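Local coordinates for protein predicted protease of the collagenase family (Methanopyrus kandleri, PDB 5D88) that is probably a peptidase of the U32 family and binds zinc between the two subunits of its TIM-barrel assembly, at residues G52-L57 and L83-C88. Sequence-based numbering, arbitrary orientation.
With ZN (zinc ion), chain B; ACT (acetate ion), chain C.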
loop_
_atom_site.group_PDB
_atom_site.type_symbol
_atom_site.label_atom_id
_atom_site.label_comp_id
_atom_site.label_asym_id
_atom_site.label_seq_id
_atom_site.Cartn_x
_atom_site.Cartn_y
_atom_site.Cartn_z
ATOM N N GLY A 52 -6.712 12.478 7.332
ATOM C CA GLY A 52 -6.295 11.163 6.881
ATOM C C GLY A 52 -5.168 10.568 7.698
ATOM O O GLY A 52 -4.040 11.076 7.709
ATOM N N VAL A 53 -5.492 9.481 8.395
ATOM C CA VAL A 53 -4.574 8.753 9.262
ATOM C C VAL A 53 -4.626 7.275 8.872
ATOM O O VAL A 53 -5.712 6.688 8.806
ATOM C CB VAL A 53 -4.938 8.937 10.749
ATOM C CG1 VAL A 53 -3.963 8.143 11.628
ATOM C CG2 VAL A 53 -4.902 10.428 11.122
ATOM N N ALA A 54 -3.457 6.687 8.594
ATOM C CA ALA A 54 -3.344 5.259 8.292
ATOM C C ALA A 54 -3.031 4.411 9.514
ATOM O O ALA A 54 -3.356 3.217 9.540
ATOM C CB ALA A 54 -2.255 5.030 7.244
ATOM N N THR A 55 -2.364 4.980 10.507
ATOM C CA THR A 55 -2.071 4.235 11.724
ATOM C C THR A 55 -3.382 3.763 12.339
ATOM O O THR A 55 -4.358 4.515 12.394
ATOM C CB THR A 55 -1.287 5.120 12.694
ATOM O OG1 THR A 55 0.046 5.326 12.191
ATOM C CG2 THR A 55 -1.139 4.488 14.049
ATOM N N LEU A 56 -3.399 2.503 12.771
ATOM C CA LEU A 56 -4.606 1.827 13.251
ATOM C C LEU A 56 -4.726 2.018 14.759
ATOM O O LEU A 56 -3.955 1.430 15.537
ATOM C CB LEU A 56 -4.568 0.343 12.890
ATOM C CG LEU A 56 -4.407 -0.006 11.405
ATOM C CD1 LEU A 56 -4.355 -1.504 11.172
ATOM C CD2 LEU A 56 -5.521 0.620 10.566
ATOM N N LEU A 57 -5.730 2.776 15.173
ATOM C CA LEU A 57 -5.887 3.196 16.554
ATOM C C LEU A 57 -7.225 2.784 17.137
ATOM O O LEU A 57 -8.181 2.524 16.399
ATOM C CB LEU A 57 -5.763 4.718 16.669
ATOM C CG LEU A 57 -4.434 5.245 16.168
ATOM C CD1 LEU A 57 -4.435 6.763 16.248
ATOM C CD2 LEU A 57 -3.268 4.640 16.959
ATOM N N LEU A 83 -0.053 13.752 13.323
ATOM C CA LEU A 83 -0.029 12.488 12.595
ATOM C C LEU A 83 -1.059 12.566 11.477
ATOM O O LEU A 83 -2.270 12.603 11.729
ATOM C CB LEU A 83 -0.309 11.315 13.534
ATOM C CG LEU A 83 -0.303 9.906 12.937
ATOM C CD1 LEU A 83 1.100 9.533 12.424
ATOM C CD2 LEU A 83 -0.755 8.920 13.976
ATOM N N MET A 84 -0.562 12.592 10.246
ATOM C CA MET A 84 -1.373 12.717 9.029
ATOM C C MET A 84 -0.779 11.745 8.014
ATOM O O MET A 84 -0.332 12.117 6.935
ATOM C CB MET A 84 -1.373 14.150 8.494
ATOM C CG MET A 84 -2.432 14.378 7.437
ATOM S SD MET A 84 -2.492 16.093 6.922
ATOM C CE MET A 84 -0.897 16.198 6.194
ATOM N N ASP A 85 -0.749 10.459 8.378
ATOM C CA ASP A 85 0.060 9.488 7.654
ATOM C C ASP A 85 -0.763 8.575 6.762
ATOM O O ASP A 85 -0.378 7.431 6.536
ATOM C CB ASP A 85 0.928 8.671 8.607
ATOM C CG ASP A 85 0.143 7.766 9.534
ATOM O OD1 ASP A 85 -1.070 7.897 9.672
ATOM O OD2 ASP A 85 0.783 6.899 10.147
ATOM N N PHE A 86 -1.848 9.089 6.198
ATOM C CA PHE A 86 -2.590 8.347 5.194
ATOM C C PHE A 86 -1.672 7.777 4.120
ATOM O O PHE A 86 -0.701 8.416 3.694
ATOM C CB PHE A 86 -3.670 9.226 4.541
ATOM C CG PHE A 86 -3.154 10.439 3.828
ATOM C CD1 PHE A 86 -2.706 10.345 2.522
ATOM C CD2 PHE A 86 -3.167 11.679 4.454
ATOM C CE1 PHE A 86 -2.274 11.447 1.855
ATOM C CE2 PHE A 86 -2.739 12.809 3.791
ATOM C CZ PHE A 86 -2.282 12.695 2.487
ATOM N N THR A 87 -2.004 6.567 3.664
ATOM C CA THR A 87 -1.264 5.927 2.589
ATOM C C THR A 87 -1.961 6.048 1.249
ATOM O O THR A 87 -1.407 5.608 0.229
ATOM C CB THR A 87 -1.006 4.456 2.933
ATOM O OG1 THR A 87 -2.227 3.796 3.304
ATOM C CG2 THR A 87 0.006 4.382 4.074
ATOM N N CYS A 88 -3.157 6.640 1.229
ATOM C CA CYS A 88 -3.921 6.859 0.010
ATOM C C CYS A 88 -4.840 8.050 0.227
ATOM O O CYS A 88 -5.472 8.161 1.278
ATOM C CB CYS A 88 -4.749 5.627 -0.380
ATOM S SG CYS A 88 -5.465 5.772 -2.037
HETATM ZN ZN ZN B . -7.479 4.780 -1.700
HETATM C C ACT C . -0.276 0.586 13.256
HETATM O O ACT C . 0.916 0.269 13.024
HETATM O OXT ACT C . -0.950 0.964 12.271
HETATM C CH3 ACT C . -0.868 0.483 14.635
#
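The buried carboxylate of Asp85 ties residues 52-57 to the loop 83-88, a clear case of one acidic group organising chain that has no regular secondary structure. Its chi1 of 66° sets CG between its own backbone N and carbonyl carbon, from where the group reaches residues 52-57. Asp85 OD1 accepts two amides, Ala54 N at 2.9 Å and Thr55 N at 3.3 Å, the second bond being the straighter at 164°; both donors lie above the carboxylate plane. Asp85 OD2 turns its syn lone pair to the hydroxyl of Thr55, OG1 to OD2 2.7 Å, and also bonds Ser140. With both oxygens so gripped, the carboxylate's rotation is fixed, and the donors around it would be expected to stabilise its negative charge. An alanine here would remove the acceptor for both amides and the Thr55 hydroxyl, and would probably loosen residues 53-55 against the neighbouring loop.

Alongside, Phe86 N makes a weak bond to Gly52 O, 3.3 Å away, while the ring presents its edge to that glycine, where a CB would clash with CD2. The side chains of Val53 and Leu83 cross at about a right angle, CG1 of Val53 lying 4.1 Å from CD2 of Leu83. Leu56 N donates to OXT of an acetate, probably from the crystallisation liquor, at 2.9 Å.

The contact thus joins the loops at the C-terminal ends of adjacent parallel strands 43-47 and 79-83 of the TIM barrel. Helix 200-213 packs against Ala54 and Phe86, and its His209 shares the intersubunit zinc with Cys88 and with both residues' counterparts in the second subunit.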